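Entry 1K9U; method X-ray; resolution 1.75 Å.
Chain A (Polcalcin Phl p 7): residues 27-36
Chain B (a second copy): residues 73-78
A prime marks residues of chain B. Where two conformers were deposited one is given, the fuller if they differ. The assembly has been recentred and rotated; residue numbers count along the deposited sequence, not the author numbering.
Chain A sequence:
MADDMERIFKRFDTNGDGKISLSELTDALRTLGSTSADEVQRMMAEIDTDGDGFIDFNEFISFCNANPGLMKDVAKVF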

# COMPACT_ATOMS: atom_id res chain seq x y z
N ASP A 27 -5.24 -8.29 8.66
CA ASP A 27 -5.86 -9.09 7.60
C ASP A 27 -5.83 -8.36 6.26
O ASP A 27 -5.62 -8.98 5.22
CB ASP A 27 -7.30 -9.45 7.96
CG ASP A 27 -7.38 -10.46 9.08
OD1 ASP A 27 -6.54 -11.38 9.12
OD2 ASP A 27 -8.30 -10.34 9.92
N ALA A 28 -6.05 -7.05 6.28
CA ALA A 28 -6.03 -6.27 5.04
C ALA A 28 -4.65 -6.35 4.41
O ALA A 28 -4.51 -6.50 3.19
CB ALA A 28 -6.40 -4.81 5.31
N LEU A 29 -3.62 -6.26 5.24
CA LEU A 29 -2.25 -6.34 4.75
C LEU A 29 -1.94 -7.74 4.19
O LEU A 29 -1.28 -7.87 3.16
CB LEU A 29 -1.26 -5.99 5.86
CG LEU A 29 -1.31 -4.52 6.28
CD1 LEU A 29 -0.43 -4.29 7.50
CD2 LEU A 29 -0.86 -3.65 5.12
N ARG A 30 -2.44 -8.77 4.86
CA ARG A 30 -2.20 -10.13 4.40
C ARG A 30 -2.95 -10.41 3.10
O ARG A 30 -2.54 -11.25 2.31
CB ARG A 30 -2.62 -11.14 5.46
CG ARG A 30 -1.92 -10.95 6.79
CD ARG A 30 -1.71 -12.28 7.51
NE ARG A 30 -1.08 -12.11 8.82
CZ ARG A 30 0.06 -11.46 9.03
NH1 ARG A 30 0.72 -10.91 8.02
NH2 ARG A 30 0.55 -11.37 10.26
N THR A 31 -4.04 -9.68 2.88
CA THR A 31 -4.84 -9.85 1.67
C THR A 31 -4.05 -9.24 0.52
O THR A 31 -3.91 -9.83 -0.55
CB THR A 31 -6.19 -9.13 1.78
OG1 THR A 31 -7.01 -9.79 2.75
CG2 THR A 31 -6.92 -9.13 0.44
N LEU A 32 -3.53 -8.04 0.76
CA LEU A 32 -2.73 -7.33 -0.23
C LEU A 32 -1.55 -8.22 -0.60
O LEU A 32 -1.17 -8.32 -1.77
CB LEU A 32 -2.25 -6.00 0.35
CG LEU A 32 -1.14 -5.22 -0.36
CD1 LEU A 32 -1.21 -3.75 0.06
CD2 LEU A 32 0.22 -5.81 -0.01
N GLY A 33 -0.98 -8.86 0.41
CA GLY A 33 0.17 -9.73 0.21
C GLY A 33 -0.10 -10.99 -0.60
O GLY A 33 0.83 -11.53 -1.21
N SER A 34 -1.34 -11.47 -0.60
CA SER A 34 -1.67 -12.68 -1.35
C SER A 34 -2.37 -12.34 -2.66
O SER A 34 -3.11 -13.15 -3.22
CB SER A 34 -2.57 -13.59 -0.51
OG SER A 34 -3.80 -12.96 -0.19
N THR A 35 -2.11 -11.14 -3.16
CA THR A 35 -2.69 -10.66 -4.41
C THR A 35 -2.09 -11.35 -5.63
O THR A 35 -0.87 -11.51 -5.73
CB THR A 35 -2.47 -9.14 -4.56
OG1 THR A 35 -3.15 -8.46 -3.50
CG2 THR A 35 -3.00 -8.66 -5.89
N SER A 36 -2.95 -11.77 -6.55
CA SER A 36 -2.52 -12.43 -7.77
C SER A 36 -1.87 -11.44 -8.73
O SER A 36 -2.24 -10.27 -8.77
CB SER A 36 -3.71 -13.09 -8.47
OG SER A 36 -3.32 -13.63 -9.72
N ASP B 73 -4.38 3.60 -7.21
CA ASP B 73 -3.43 2.57 -7.59
C ASP B 73 -3.50 1.28 -6.78
O ASP B 73 -3.81 0.21 -7.31
CB ASP B 73 -2.00 3.12 -7.52
CG ASP B 73 -1.84 4.43 -8.28
OD1 ASP B 73 -2.69 4.74 -9.14
OD2 ASP B 73 -0.85 5.15 -8.02
N VAL B 74 -3.21 1.38 -5.49
CA VAL B 74 -3.21 0.21 -4.61
C VAL B 74 -4.53 -0.54 -4.52
O VAL B 74 -4.55 -1.77 -4.58
CB VAL B 74 -2.76 0.60 -3.18
CG1 VAL B 74 -2.71 -0.64 -2.29
CG2 VAL B 74 -1.39 1.25 -3.24
N ALA B 75 -5.63 0.18 -4.37
CA ALA B 75 -6.94 -0.43 -4.25
C ALA B 75 -7.33 -1.26 -5.47
O ALA B 75 -8.10 -2.21 -5.36
CB ALA B 75 -8.00 0.63 -3.99
N LYS B 76 -6.79 -0.89 -6.63
CA LYS B 76 -7.10 -1.61 -7.87
C LYS B 76 -6.72 -3.08 -7.73
O LYS B 76 -7.10 -3.91 -8.55
CB LYS B 76 -6.34 -0.98 -9.05
CG LYS B 76 -6.71 0.47 -9.31
CD LYS B 76 -8.18 0.60 -9.66
CE LYS B 76 -8.66 2.04 -9.54
NZ LYS B 76 -7.90 2.97 -10.41
N VAL B 77 -5.97 -3.37 -6.68
CA VAL B 77 -5.53 -4.73 -6.39
C VAL B 77 -6.70 -5.56 -5.85
O VAL B 77 -6.96 -6.67 -6.34
CB VAL B 77 -4.39 -4.73 -5.35
CG1 VAL B 77 -4.37 -6.04 -4.58
CG2 VAL B 77 -3.06 -4.51 -6.05
N PHE B 78 -7.40 -5.03 -4.85
CA PHE B 78 -8.53 -5.74 -4.26
C PHE B 78 -9.67 -5.88 -5.26
O PHE B 78 -9.53 -5.38 -6.39
CB PHE B 78 -9.03 -5.00 -3.02
CG PHE B 78 -7.95 -4.66 -2.02
CD1 PHE B 78 -6.98 -5.60 -1.69
CD2 PHE B 78 -7.91 -3.41 -1.41
CE1 PHE B 78 -5.99 -5.30 -0.75
CE2 PHE B 78 -6.93 -3.10 -0.48
CZ PHE B 78 -5.96 -4.05 -0.15
OXT PHE B 78 -10.69 -6.50 -4.90

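The contact between these two copies of polcalcin Phl p 7 is a small apolar packing of side chains, in which the C-terminal residues of one chain settle against the end of a helix in the other without a single hydrogen bond crossing between them. It illustrates a general principle: where polar groups satisfy their needs within their own chain, the surface left between two segments can be closed by shape and hydrophobicity alone.

Some 251 Å² is buried, both sides summed, and Phe78′ contributes the largest share. Its CA-to-CB bond points sideways, but with chi1 in the m well the ring reaches back toward the helix. CE1 is the leading atom: it lies 3.9 Å from Leu32 CA and 4.0 Å from Leu32 CB, and the backbone CA meets the ring at its edge, near the ring plane. The same CE1 approaches Thr31 CG2 at 4.1 Å, so that the threonine offers its methyl to the aromatic ring. A flat, broad side chain suits this place because it can touch residues on successive turns of the helix, extending as far as Ala28, whose O is 4.4 Å from CE1.

Leu32 is the hinge of the arrangement. While its CA and CB meet the phenylalanine, its t, t rotamer carries CD1 to within 4.2 Å of Val74′ CG1, joining two apolar contacts through one branched side chain.

Just after the chain A helix, Thr35 has its CA-to-CB bond toward the other stretch, as does Val77′, and both are buried in the assembly. Thr35 OG1 and Val77′ CG1 are modelled only 2.9 Å apart, a very tight approach between a hydroxyl oxygen and a methyl carbon, and not a polar bond. The hydroxyl can tolerate an apolar neighbour because it is already engaged at home: Thr35 OG1 donates to Leu32 O at 2.6 Å, while the backbone Thr35 N also reaches Leu32 O, at 3.3 Å. Valine supplies a compact methyl surface without a polar group of its own to satisfy.

The helix end is secured in the same inward-looking way. Gly33 N bonds to Leu29 O at 2.9 Å, and Ser34 approaches Thr31 O twice, through its backbone N at 3.0 Å and its side-chain OG at 3.2 Å. These bonds hold the turn that leads from Leu32 to Thr35, and so help set the spacing of the two residues that meet Phe78′ and Val77′. The charged Asp27 and Lys76′ take no part in the contact.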